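Local coordinates for phospholipase C beta (PDB 1JAD), which is a phospholipase C-beta whose C-terminal region, the part modelled, folds into long helices and packs as a two-subunit coiled coil, at residues V10-P14 against S131-N135; P16-L21 against K200-N204; L24-F30 against K112-A117; L128-S132 against T190-Q194; N135-K140 against T182-L186. All coordinates share one frame; numbering follows the deposited sequence.

Contact 1 (V10-P14 against S131-N135); sequences VTQLP and SSESN
Asn-135 reaches from its helix to the loop 10-14 and gives it one nearly straight hydrogen bond: ND2 donates to the backbone O of Gln-12 at 3.0 Å, with an N-H...O angle of 161°. The acceptor lies close to the plane of the amide, whereas ND2 sits well above the carbonyl plane of Gln-12 and so off its lone pairs. CG of Asn-135 lies beside its own backbone N (chi1 -70°), and this turns the amide across the loop, while CB lies 3.6 Å from the carbonyl O of Val-10. Residues 10-14 form an irregular N-terminal strip without helix or strand, laid along the paired helices 75-155 and 161-245 of the coiled coil. Leu-13 points its CD2 methyl at the first of these: it packs 3.3 Å from Asn-135 ND2 and 3.6 Å from Ser-132 CA, and so covers one flank of the bonded amide with hydrocarbon. The rest of the leucine also touches Thr-190 and Tyr-193, which brings the second helix into the same patch. Ser-131, one turn before Asn-135, meets the ring of Pro-14. Its OG is 3.3 Å from Pro-14 CD, and its CB is 3.7 Å from the same carbon, a van der Waals contact with the CD side of the ring. On the loop's other flank, Thr-11 O accepts a hydrogen bond from Lys-189 of helix 161-245.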
# COMPACT_ATOMS: atom_id res chain seq x y z
N VAL A 10 -27.66 5.92 -16.65
CA VAL A 10 -26.49 5.73 -17.50
C VAL A 10 -25.14 6.14 -16.90
O VAL A 10 -24.11 6.01 -17.57
CB VAL A 10 -26.70 6.47 -18.85
CG1 VAL A 10 -27.93 5.92 -19.56
CG2 VAL A 10 -26.85 7.96 -18.61
N THR A 11 -25.14 6.64 -15.67
CA THR A 11 -23.89 7.03 -15.01
C THR A 11 -23.74 6.29 -13.68
O THR A 11 -23.11 6.81 -12.75
CB THR A 11 -23.84 8.54 -14.68
OG1 THR A 11 -24.79 8.85 -13.65
CG2 THR A 11 -24.17 9.36 -15.91
N GLN A 12 -24.31 5.10 -13.58
CA GLN A 12 -24.23 4.35 -12.33
C GLN A 12 -22.91 3.60 -12.14
O GLN A 12 -22.47 2.84 -13.01
CB GLN A 12 -25.42 3.40 -12.21
CG GLN A 12 -25.43 2.58 -10.93
CD GLN A 12 -26.80 2.02 -10.60
OE1 GLN A 12 -27.44 1.40 -11.45
NE2 GLN A 12 -27.25 2.23 -9.37
N LEU A 13 -22.29 3.83 -10.98
CA LEU A 13 -21.02 3.21 -10.64
C LEU A 13 -21.09 2.47 -9.31
O LEU A 13 -21.93 2.76 -8.47
CB LEU A 13 -19.94 4.29 -10.58
CG LEU A 13 -19.72 5.11 -11.86
CD1 LEU A 13 -18.72 6.23 -11.60
CD2 LEU A 13 -19.25 4.19 -12.99
N PRO A 14 -20.20 1.48 -9.11
CA PRO A 14 -20.14 0.68 -7.88
C PRO A 14 -19.74 1.54 -6.69
O PRO A 14 -18.61 2.04 -6.63
CB PRO A 14 -19.08 -0.37 -8.20
CG PRO A 14 -19.17 -0.48 -9.71
CD PRO A 14 -19.17 1.00 -10.04
N SER A 131 -16.34 -0.69 -14.98
CA SER A 131 -17.73 -0.27 -14.90
C SER A 131 -17.90 1.08 -15.62
O SER A 131 -18.74 1.23 -16.51
CB SER A 131 -18.14 -0.15 -13.43
OG SER A 131 -19.45 0.36 -13.31
N SER A 132 -17.09 2.05 -15.21
CA SER A 132 -17.12 3.38 -15.80
C SER A 132 -17.03 3.31 -17.32
O SER A 132 -17.91 3.79 -18.03
CB SER A 132 -15.94 4.19 -15.26
OG SER A 132 -15.78 5.39 -15.98
N GLU A 133 -15.96 2.69 -17.82
CA GLU A 133 -15.76 2.56 -19.26
C GLU A 133 -16.90 1.81 -19.91
O GLU A 133 -17.23 2.04 -21.08
CB GLU A 133 -14.45 1.84 -19.57
CG GLU A 133 -13.20 2.65 -19.29
CD GLU A 133 -13.21 4.00 -20.00
OE1 GLU A 133 -13.69 4.08 -21.16
OE2 GLU A 133 -12.70 4.97 -19.40
N SER A 134 -17.49 0.89 -19.17
CA SER A 134 -18.61 0.13 -19.70
C SER A 134 -19.79 1.07 -19.92
O SER A 134 -20.53 0.92 -20.89
CB SER A 134 -18.97 -1.00 -18.74
OG SER A 134 -20.00 -1.80 -19.29
N ASN A 135 -19.98 2.03 -19.02
CA ASN A 135 -21.08 2.98 -19.18
C ASN A 135 -20.82 3.80 -20.42
O ASN A 135 -21.72 4.02 -21.23
CB ASN A 135 -21.20 3.93 -17.99
CG ASN A 135 -21.70 3.24 -16.74
OD1 ASN A 135 -22.64 2.45 -16.81
ND2 ASN A 135 -21.10 3.56 -15.60

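Contact 2 (P16-L21 against K200-N204); sequences PQTASL and KQAEN
Thr-18, Lys-200 and Asn-204 carry most of this contact, each turned by its own torsions to meet the loop or the helix. Thr-18 has OG1 beside its backbone N (chi1 -72°), which lays the hydroxyl over Gln-201: OG1 is 3.2 Å from CG of that residue, and the two side chains cross at nearly a right angle. The hydroxyl is hydrogen-bonded to Glu-124 of helix 75-155, so all three elements meet here. Lys-200 runs straight as far as CE and bends only at the last torsion. Its CE comes 3.2 Å from the carbonyl O of Pro-16, and CD lies 4.1 Å from Gln-17 CA, so the aliphatic shaft of the lysine lies against the backbone. In Asn-204, CG stands opposite the backbone N (chi1 -167°) and the amide is carried up to the loop. ND2 stops 2.7 Å from Ala-19 O, but the angle is too poor for a hydrogen bond, and ND2 is also 3.6 Å from Ser-20 CA. OD1 is buried here with no polar partner in the model. Ser-20 is the N-cap of short helix 21-24: its OG caps a backbone N of the first turn, and Glu-23 OE2 bonds weakly back to Ser-20 N, as in a capping box. The arrangement is that of an extended segment running along a helical coiled coil and ending in a capped helix start.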
# COMPACT_ATOMS: atom_id res chain seq x y z
N PRO A 16 -18.21 2.96 -3.50
CA PRO A 16 -16.95 2.72 -2.79
C PRO A 16 -17.04 1.87 -1.53
O PRO A 16 -17.73 2.23 -0.58
CB PRO A 16 -16.46 4.13 -2.50
CG PRO A 16 -16.90 4.86 -3.74
CD PRO A 16 -18.34 4.41 -3.77
N GLN A 17 -16.33 0.74 -1.52
CA GLN A 17 -16.33 -0.14 -0.36
C GLN A 17 -15.17 -1.13 -0.36
O GLN A 17 -14.93 -1.81 -1.36
CB GLN A 17 -17.63 -0.93 -0.26
CG GLN A 17 -17.84 -1.92 -1.38
CD GLN A 17 -18.81 -3.03 -1.00
OE1 GLN A 17 -18.53 -3.82 -0.10
NE2 GLN A 17 -19.95 -3.09 -1.68
N THR A 18 -14.45 -1.20 0.76
CA THR A 18 -13.33 -2.13 0.91
C THR A 18 -13.53 -2.92 2.18
O THR A 18 -14.04 -2.40 3.17
CB THR A 18 -11.96 -1.40 1.01
OG1 THR A 18 -11.60 -0.86 -0.26
CG2 THR A 18 -10.87 -2.37 1.47
N ALA A 19 -13.12 -4.19 2.15
CA ALA A 19 -13.25 -5.06 3.31
C ALA A 19 -12.74 -4.32 4.54
O ALA A 19 -11.82 -3.51 4.45
CB ALA A 19 -12.45 -6.34 3.10
N SER A 20 -13.36 -4.59 5.68
CA SER A 20 -12.95 -3.95 6.93
C SER A 20 -11.85 -4.78 7.57
O SER A 20 -11.55 -5.89 7.12
CB SER A 20 -14.14 -3.82 7.87
OG SER A 20 -14.74 -5.08 8.09
N LEU A 21 -11.24 -4.24 8.63
CA LEU A 21 -10.18 -4.94 9.32
C LEU A 21 -10.78 -6.23 9.86
O LEU A 21 -10.08 -7.22 10.02
CB LEU A 21 -9.64 -4.10 10.48
CG LEU A 21 -8.16 -4.28 10.87
CD1 LEU A 21 -7.98 -3.82 12.30
CD2 LEU A 21 -7.74 -5.72 10.77
N LYS A 200 -11.03 5.24 1.55
CA LYS A 200 -11.37 4.19 2.50
C LYS A 200 -10.16 3.28 2.68
O LYS A 200 -9.74 3.01 3.80
CB LYS A 200 -12.56 3.38 2.00
CG LYS A 200 -13.89 4.10 2.11
CD LYS A 200 -15.00 3.25 1.55
CE LYS A 200 -16.35 3.90 1.79
NZ LYS A 200 -16.62 3.99 3.25
N GLN A 201 -9.60 2.85 1.57
CA GLN A 201 -8.42 1.99 1.59
C GLN A 201 -7.34 2.60 2.48
O GLN A 201 -6.71 1.89 3.27
CB GLN A 201 -7.94 1.78 0.16
CG GLN A 201 -9.00 1.02 -0.63
CD GLN A 201 -8.79 1.01 -2.12
OE1 GLN A 201 -9.44 0.23 -2.84
NE2 GLN A 201 -7.92 1.88 -2.61
N ALA A 202 -7.15 3.92 2.39
CA ALA A 202 -6.13 4.56 3.22
C ALA A 202 -6.50 4.41 4.69
O ALA A 202 -5.64 4.09 5.53
CB ALA A 202 -6.00 6.03 2.86
N GLU A 203 -7.77 4.64 4.98
CA GLU A 203 -8.31 4.55 6.33
C GLU A 203 -8.14 3.12 6.87
O GLU A 203 -7.84 2.90 8.04
CB GLU A 203 -9.80 4.92 6.30
CG GLU A 203 -10.62 4.48 7.50
CD GLU A 203 -12.12 4.71 7.30
OE1 GLU A 203 -12.56 5.89 7.27
OE2 GLU A 203 -12.86 3.71 7.17
N ASN A 204 -8.33 2.16 5.99
CA ASN A 204 -8.21 0.76 6.35
C ASN A 204 -6.76 0.45 6.72
O ASN A 204 -6.48 -0.14 7.77
CB ASN A 204 -8.70 -0.09 5.18
CG ASN A 204 -8.91 -1.53 5.55
OD1 ASN A 204 -7.96 -2.31 5.59
ND2 ASN A 204 -10.15 -1.88 5.85

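Contact 3 (L24-F30 against K112-A117); sequences LQQMKLF and KITELA
Ile-113 projects from its helix into the turn that starts helix 28-64, and its branches part to meet different residues. From CB, the CG2 methyl goes one way and packs 4.0 Å from Leu-24 CD1. CG1 goes the other, beside the backbone N (chi1 -80°), and comes to 3.3 Å from Phe-30 CD1, a tight fit. The chain then continues extended, and the terminal CD1 lies over a face of the Phe-30 ring, a CH-pi contact with CD1 3.7 Å from the ring centroid and 22° off the normal, displaced toward the rim. The same methyl also meets CG of Gln-25 at 3.9 Å.

A second group of apolar contacts lies one turn further along. Leu-116 and Met-27, modelled as selenomethionine, reach toward each other tip to tip, with SE 3.7 Å from Leu-116 CD1. Leu-24 sends its CD1 on to Ala-117 CB at 3.8 Å. At the more polar border, Lys-112 bends and lays CE against Leu-29 CB, while its NZ forms a salt bridge with Glu-115 OE2 (3.2 Å) on its own helix. Met-27 is the N-cap position of helix 28-64 and the last residue of a type I turn beginning at Leu-24, so the chain changes direction right against the partner helix. Helix 161-245 completes the packing: Ile-208 touches Ile-113, and Asn-204 touches Leu-24, which places this turn over the groove between helices 75-155 and 161-245.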
# COMPACT_ATOMS: atom_id res chain seq x y z
N LEU A 24 -11.00 -9.02 7.11
CA LEU A 24 -9.66 -9.51 6.83
C LEU A 24 -9.04 -10.38 7.93
O LEU A 24 -8.27 -11.29 7.63
CB LEU A 24 -8.73 -8.32 6.55
CG LEU A 24 -9.16 -7.49 5.34
CD1 LEU A 24 -8.25 -6.28 5.19
CD2 LEU A 24 -9.10 -8.36 4.10
N GLN A 25 -9.37 -10.09 9.19
CA GLN A 25 -8.84 -10.84 10.33
C GLN A 25 -9.50 -12.21 10.45
O GLN A 25 -9.24 -12.94 11.41
CB GLN A 25 -9.08 -10.07 11.63
CG GLN A 25 -8.35 -8.76 11.75
CD GLN A 25 -8.80 -7.96 12.95
OE1 GLN A 25 -8.29 -6.87 13.21
NE2 GLN A 25 -9.77 -8.49 13.69
N GLN A 26 -10.35 -12.55 9.49
CA GLN A 26 -11.04 -13.83 9.53
C GLN A 26 -10.69 -14.73 8.36
O GLN A 26 -11.02 -15.91 8.36
CB GLN A 26 -12.55 -13.60 9.57
CG GLN A 26 -13.00 -12.67 10.69
CD GLN A 26 -12.45 -13.09 12.05
OE1 GLN A 26 -12.67 -14.21 12.50
NE2 GLN A 26 -11.73 -12.18 12.70
N MSE A 27 -10.02 -14.19 7.35
CA MSE A 27 -9.64 -14.98 6.19
C MSE A 27 -8.73 -16.15 6.62
O MSE A 27 -8.02 -16.04 7.62
CB MSE A 27 -8.92 -14.10 5.15
CG MSE A 27 -9.78 -12.94 4.65
SE MSE A 27 -9.04 -11.94 3.31
CE MSE A 27 -8.94 -13.16 1.98
N LYS A 28 -8.77 -17.25 5.87
CA LYS A 28 -7.97 -18.44 6.17
C LYS A 28 -6.50 -18.13 6.45
O LYS A 28 -6.03 -18.27 7.58
CB LYS A 28 -8.05 -19.45 5.02
CG LYS A 28 -9.39 -20.16 4.87
CD LYS A 28 -9.43 -21.12 3.67
CE LYS A 28 -8.42 -22.27 3.76
NZ LYS A 28 -6.99 -21.84 3.65
N LEU A 29 -5.78 -17.72 5.41
CA LEU A 29 -4.36 -17.40 5.54
C LEU A 29 -4.01 -16.58 6.78
O LEU A 29 -3.02 -16.87 7.46
CB LEU A 29 -3.86 -16.68 4.29
CG LEU A 29 -3.82 -17.47 2.98
CD1 LEU A 29 -5.23 -17.91 2.59
CD2 LEU A 29 -3.21 -16.61 1.88
N PHE A 30 -4.81 -15.56 7.09
CA PHE A 30 -4.51 -14.74 8.25
C PHE A 30 -4.64 -15.56 9.53
O PHE A 30 -3.75 -15.52 10.39
CB PHE A 30 -5.44 -13.53 8.36
CG PHE A 30 -5.05 -12.58 9.46
CD1 PHE A 30 -3.90 -11.81 9.36
CD2 PHE A 30 -5.81 -12.50 10.63
CE1 PHE A 30 -3.51 -10.97 10.40
CE2 PHE A 30 -5.43 -11.67 11.68
CZ PHE A 30 -4.27 -10.90 11.57
N LYS A 112 0.98 -9.54 6.24
CA LYS A 112 -0.03 -10.45 5.71
C LYS A 112 -1.31 -9.70 5.35
O LYS A 112 -1.70 -9.66 4.19
CB LYS A 112 -0.34 -11.55 6.72
CG LYS A 112 -0.95 -12.79 6.09
CD LYS A 112 0.00 -13.31 5.01
CE LYS A 112 -0.46 -14.61 4.36
NZ LYS A 112 0.53 -15.05 3.32
N ILE A 113 -1.96 -9.10 6.34
CA ILE A 113 -3.18 -8.38 6.07
C ILE A 113 -3.01 -7.31 5.01
O ILE A 113 -3.90 -7.11 4.19
CB ILE A 113 -3.80 -7.76 7.35
CG1 ILE A 113 -4.56 -8.84 8.11
CG2 ILE A 113 -4.74 -6.62 6.99
CD1 ILE A 113 -5.41 -8.31 9.24
N THR A 114 -1.87 -6.62 5.01
CA THR A 114 -1.65 -5.61 3.99
C THR A 114 -1.68 -6.29 2.63
O THR A 114 -2.08 -5.70 1.63
CB THR A 114 -0.33 -4.89 4.19
OG1 THR A 114 -0.44 -4.03 5.33
CG2 THR A 114 0.03 -4.07 2.97
N GLU A 115 -1.26 -7.55 2.60
CA GLU A 115 -1.26 -8.35 1.39
C GLU A 115 -2.70 -8.53 0.92
O GLU A 115 -3.10 -8.02 -0.13
CB GLU A 115 -0.63 -9.72 1.65
CG GLU A 115 -0.97 -10.78 0.60
CD GLU A 115 -0.39 -12.16 0.91
OE1 GLU A 115 -0.81 -13.14 0.26
OE2 GLU A 115 0.49 -12.26 1.80
N LEU A 116 -3.48 -9.27 1.71
CA LEU A 116 -4.88 -9.54 1.40
C LEU A 116 -5.62 -8.27 0.97
O LEU A 116 -6.24 -8.23 -0.10
CB LEU A 116 -5.57 -10.16 2.63
CG LEU A 116 -4.87 -11.38 3.24
CD1 LEU A 116 -5.56 -11.78 4.54
CD2 LEU A 116 -4.85 -12.53 2.25
N ALA A 117 -5.55 -7.24 1.81
CA ALA A 117 -6.19 -5.96 1.51
C ALA A 117 -5.76 -5.48 0.13
O ALA A 117 -6.60 -5.22 -0.74
CB ALA A 117 -5.81 -4.93 2.57

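Contact 4 (L128-S132 against T190-Q194); sequences LKESS and TARYQ. With SO4 (sulfate ion), chain C.
Leu-128 and Ser-132 meet Thr-190, Tyr-193 and Gln-194 in the antiparallel coiled coil of helices 75-155 and 161-245, whose short segments here run at 166° with axes 10.6 Å apart. Leu-128 has CG opposite its backbone N (chi1 174°), and its two methyls spread over the partner helix: CD2 lies 3.5 Å from Gln-194 CA, and CD1 is 3.8 Å from Tyr-193 CB, crossing that side chain at about a right angle. One turn on, Ser-132 OG and Thr-190 OG1 stand 2.7 Å apart in a hydrogen bond; Thr-190 OG1 also bonds Leu-186 O. Lys-129 runs past Gln-194 to Glu-212 and Thr-107 of the second subunit. On a flank of helix 161-245, Arg-192 grips a sulfate, probably from the crystallisation liquor: NH1 is 2.8 Å from its O3 and NH2 3.0 Å, with O3 in the guanidinium plane. Tyr-193 OH lies 3.3 Å from the same oxygen, at the ring edge. The inner surface thus pairs leucine packing with buried hydroxyls satisfied by each other and by Leu-186 O, while the guanidinium and phenol on this flank can evidently hold an anion in the crystal, which implies no natural ligand.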
# COMPACT_ATOMS: atom_id res chain seq x y z
N LEU A 128 -14.30 -0.63 -10.58
CA LEU A 128 -14.85 0.71 -10.78
C LEU A 128 -14.51 1.20 -12.19
O LEU A 128 -15.39 1.63 -12.93
CB LEU A 128 -14.28 1.66 -9.73
CG LEU A 128 -14.61 3.15 -9.82
CD1 LEU A 128 -16.13 3.39 -9.73
CD2 LEU A 128 -13.88 3.87 -8.69
N LYS A 129 -13.24 1.09 -12.56
CA LYS A 129 -12.78 1.51 -13.88
C LYS A 129 -13.45 0.77 -15.04
O LYS A 129 -13.83 1.41 -16.03
CB LYS A 129 -11.26 1.36 -14.00
CG LYS A 129 -10.50 2.24 -13.03
CD LYS A 129 -9.03 2.39 -13.43
CE LYS A 129 -8.32 3.30 -12.43
NZ LYS A 129 -6.93 3.58 -12.87
N GLU A 130 -13.61 -0.55 -14.95
CA GLU A 130 -14.25 -1.26 -16.04
C GLU A 130 -15.71 -0.84 -16.13
O GLU A 130 -16.25 -0.66 -17.22
CB GLU A 130 -14.19 -2.78 -15.85
CG GLU A 130 -12.77 -3.35 -15.83
CD GLU A 130 -12.74 -4.86 -16.04
OE1 GLU A 130 -13.37 -5.61 -15.26
OE2 GLU A 130 -12.07 -5.30 -16.99
N SER A 131 -16.34 -0.69 -14.98
CA SER A 131 -17.73 -0.27 -14.90
C SER A 131 -17.90 1.08 -15.62
O SER A 131 -18.74 1.23 -16.51
CB SER A 131 -18.14 -0.15 -13.43
OG SER A 131 -19.45 0.36 -13.31
N SER A 132 -17.09 2.05 -15.21
CA SER A 132 -17.12 3.38 -15.80
C SER A 132 -17.03 3.31 -17.32
O SER A 132 -17.91 3.79 -18.03
CB SER A 132 -15.94 4.19 -15.26
OG SER A 132 -15.78 5.39 -15.98
N THR A 190 -16.76 9.24 -12.07
CA THR A 190 -15.82 8.14 -11.80
C THR A 190 -14.66 8.69 -10.95
O THR A 190 -14.17 8.02 -10.05
CB THR A 190 -15.27 7.53 -13.10
OG1 THR A 190 -16.37 7.02 -13.88
CG2 THR A 190 -14.32 6.39 -12.78
N ALA A 191 -14.23 9.91 -11.23
CA ALA A 191 -13.15 10.49 -10.43
C ALA A 191 -13.60 10.65 -8.97
O ALA A 191 -12.81 10.42 -8.04
CB ALA A 191 -12.75 11.82 -11.00
N ARG A 192 -14.85 11.04 -8.75
CA ARG A 192 -15.33 11.20 -7.38
C ARG A 192 -15.41 9.84 -6.70
O ARG A 192 -14.98 9.70 -5.55
CB ARG A 192 -16.70 11.91 -7.34
CG ARG A 192 -17.39 11.91 -5.96
CD ARG A 192 -18.49 12.98 -5.85
NE ARG A 192 -19.47 12.88 -6.92
CZ ARG A 192 -20.50 12.04 -6.91
NH1 ARG A 192 -20.66 11.25 -5.87
NH2 ARG A 192 -21.32 11.97 -7.95
N TYR A 193 -15.94 8.84 -7.38
CA TYR A 193 -16.02 7.51 -6.79
C TYR A 193 -14.64 6.90 -6.51
O TYR A 193 -14.45 6.21 -5.51
CB TYR A 193 -16.81 6.56 -7.69
CG TYR A 193 -18.32 6.62 -7.47
CD1 TYR A 193 -19.01 7.84 -7.55
CD2 TYR A 193 -19.05 5.46 -7.19
CE1 TYR A 193 -20.39 7.91 -7.35
CE2 TYR A 193 -20.43 5.51 -7.00
CZ TYR A 193 -21.09 6.73 -7.08
OH TYR A 193 -22.46 6.77 -6.92
N GLN A 194 -13.66 7.18 -7.37
CA GLN A 194 -12.34 6.61 -7.14
C GLN A 194 -11.65 7.27 -5.96
O GLN A 194 -11.04 6.61 -5.12
CB GLN A 194 -11.47 6.72 -8.40
CG GLN A 194 -10.03 6.28 -8.15
CD GLN A 194 -9.15 6.30 -9.39
OE1 GLN A 194 -7.93 6.29 -9.27
NE2 GLN A 194 -9.74 6.28 -10.57
S SO4 C . -24.49 9.98 -7.03
O1 SO4 C . -24.94 11.38 -7.14
O2 SO4 C . -25.27 9.26 -6.00
O3 SO4 C . -23.06 9.96 -6.64
O4 SO4 C . -24.67 9.30 -8.34

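Contact 5 (N135-K140 against T182-L186); sequences NIKDIK and TIKLL
Leu-186 drops its CD2 methyl onto helix 75-155 beside Asn-135 and Ile-136, the tight heart of an antiparallel coiled-coil pair whose short segments run at 157° with axes 10.2 Å apart. CD2 is 3.6 Å from Asn-135 CB and 3.6 Å from Ile-136 CG1, with Ile-139 and the backbone O of Ser-132 also round it. Ser-132, Asn-135, Ile-136 and Ile-139 have the i, i+3, i+4, i+7 spacing of a hole, consistent with knobs-into-holes packing. Next to it, Ile-136 and Ile-183 cross at about a right angle, CG2 of the first 3.7 Å from CG1 of the second. In both isoleucines CG1 lies beside the backbone N and CG2 opposite it, so Ile-136 can offer CG1 to Leu-186 and CG2 to Ile-183 at once. Ile-136, Ile-183 and Leu-186 are buried; Asn-135 is partly exposed, and its amide is taken up by the N-terminal loop.

Toward the borders the fit loosens. Lys-140 touches the pair only through its shaft, CD lying 4.1 Å from Ile-183 CD1, and its NZ carries on to a salt bridge with Asp-96 of the second subunit. That subunit also covers this flank through Arg-99 on Ile-136 and Tyr-223 on Ile-183. At the other border is Thr-182, partly exposed, with OG1 between its backbone N and carbonyl carbon (chi1 44°) and bonded to the backbone O of Glu-178 and of Val-179. The same OG1 lies 3.7 Å from Ile-139 CG2.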
# COMPACT_ATOMS: atom_id res chain seq x y z
N ASN A 135 -19.98 2.03 -19.02
CA ASN A 135 -21.08 2.98 -19.18
C ASN A 135 -20.82 3.80 -20.42
O ASN A 135 -21.72 4.02 -21.23
CB ASN A 135 -21.20 3.93 -17.99
CG ASN A 135 -21.70 3.24 -16.74
OD1 ASN A 135 -22.64 2.45 -16.81
ND2 ASN A 135 -21.10 3.56 -15.60
N ILE A 136 -19.58 4.25 -20.57
CA ILE A 136 -19.19 5.05 -21.72
C ILE A 136 -19.50 4.33 -23.02
O ILE A 136 -19.94 4.97 -23.99
CB ILE A 136 -17.68 5.36 -21.73
CG1 ILE A 136 -17.33 6.23 -20.52
CG2 ILE A 136 -17.31 6.05 -23.05
CD1 ILE A 136 -15.86 6.60 -20.45
N LYS A 137 -19.27 3.02 -23.06
CA LYS A 137 -19.53 2.27 -24.27
C LYS A 137 -21.02 2.25 -24.60
O LYS A 137 -21.43 2.55 -25.72
CB LYS A 137 -19.00 0.83 -24.15
CG LYS A 137 -18.87 0.13 -25.50
CD LYS A 137 -18.36 -1.31 -25.42
CE LYS A 137 -19.42 -2.27 -24.90
NZ LYS A 137 -18.99 -3.70 -24.96
N ASP A 138 -21.84 1.90 -23.61
CA ASP A 138 -23.28 1.83 -23.83
C ASP A 138 -23.91 3.23 -24.00
O ASP A 138 -24.96 3.38 -24.63
CB ASP A 138 -23.90 1.01 -22.69
CG ASP A 138 -23.46 -0.47 -22.74
OD1 ASP A 138 -23.79 -1.17 -23.73
OD2 ASP A 138 -22.76 -0.94 -21.82
N ILE A 139 -23.27 4.25 -23.47
CA ILE A 139 -23.76 5.61 -23.65
C ILE A 139 -23.60 5.95 -25.14
O ILE A 139 -24.52 6.49 -25.77
CB ILE A 139 -22.93 6.60 -22.80
CG1 ILE A 139 -23.29 6.43 -21.33
CG2 ILE A 139 -23.18 8.03 -23.26
CD1 ILE A 139 -24.73 6.67 -21.05
N LYS A 140 -22.44 5.62 -25.70
CA LYS A 140 -22.19 5.89 -27.10
C LYS A 140 -23.12 5.10 -28.00
O LYS A 140 -23.48 5.56 -29.09
CB LYS A 140 -20.72 5.62 -27.46
CG LYS A 140 -19.74 6.42 -26.61
CD LYS A 140 -18.44 6.74 -27.34
CE LYS A 140 -17.57 5.54 -27.62
NZ LYS A 140 -16.35 5.94 -28.40
N THR A 182 -21.11 13.88 -22.26
CA THR A 182 -21.51 12.78 -21.39
C THR A 182 -20.28 12.03 -20.92
O THR A 182 -20.19 11.64 -19.75
CB THR A 182 -22.51 11.81 -22.09
OG1 THR A 182 -22.06 11.54 -23.42
CG2 THR A 182 -23.90 12.40 -22.16
N ILE A 183 -19.30 11.84 -21.80
CA ILE A 183 -18.08 11.15 -21.41
C ILE A 183 -17.32 11.98 -20.39
O ILE A 183 -16.61 11.46 -19.55
CB ILE A 183 -17.17 10.90 -22.62
CG1 ILE A 183 -17.73 9.75 -23.46
CG2 ILE A 183 -15.74 10.61 -22.15
CD1 ILE A 183 -16.89 9.46 -24.69
N LYS A 184 -17.50 13.29 -20.48
CA LYS A 184 -16.85 14.23 -19.56
C LYS A 184 -17.52 14.12 -18.19
O LYS A 184 -16.87 14.29 -17.14
CB LYS A 184 -17.01 15.63 -20.14
CG LYS A 184 -16.23 16.71 -19.47
CD LYS A 184 -16.21 17.92 -20.38
CE LYS A 184 -15.40 19.05 -19.75
NZ LYS A 184 -15.34 20.26 -20.66
N LEU A 185 -18.81 13.80 -18.19
CA LEU A 185 -19.57 13.66 -16.96
C LEU A 185 -19.21 12.40 -16.16
O LEU A 185 -18.81 12.48 -15.00
CB LEU A 185 -21.07 13.64 -17.29
CG LEU A 185 -21.99 13.47 -16.09
CD1 LEU A 185 -21.87 14.67 -15.13
CD2 LEU A 185 -23.39 13.31 -16.60
N LEU A 186 -19.36 11.23 -16.78
CA LEU A 186 -19.02 9.97 -16.10
C LEU A 186 -17.59 10.07 -15.59
O LEU A 186 -17.28 9.69 -14.45
CB LEU A 186 -19.09 8.79 -17.06
CG LEU A 186 -20.45 8.30 -17.55
CD1 LEU A 186 -21.32 9.46 -17.98
CD2 LEU A 186 -20.20 7.33 -18.71

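How the contacts relate
Contacts 4 and 5 join the same two helices, 75-155 and 161-245, and both touch the second subunit. Contact 4 alone is buried, the other four partly so; it mixes leucine with a hydroxyl pair, whereas contact 5, further from the chain centre, relies almost wholly on branched aliphatic side chains. The N-terminal loop lies over both helices, contact 1 on its 75-155 side and contact 2 on its 161-245 side. Contact 1 has a true amide-to-carbonyl hydrogen bond; the similar approach in contact 2 is too poorly angled to count. Contact 1 shares residues with contacts 4 and 5. Contact 3, nearest the chain centre, has the largest apolar interface and adjoins contact 2 through Leu-21 against Ile-113.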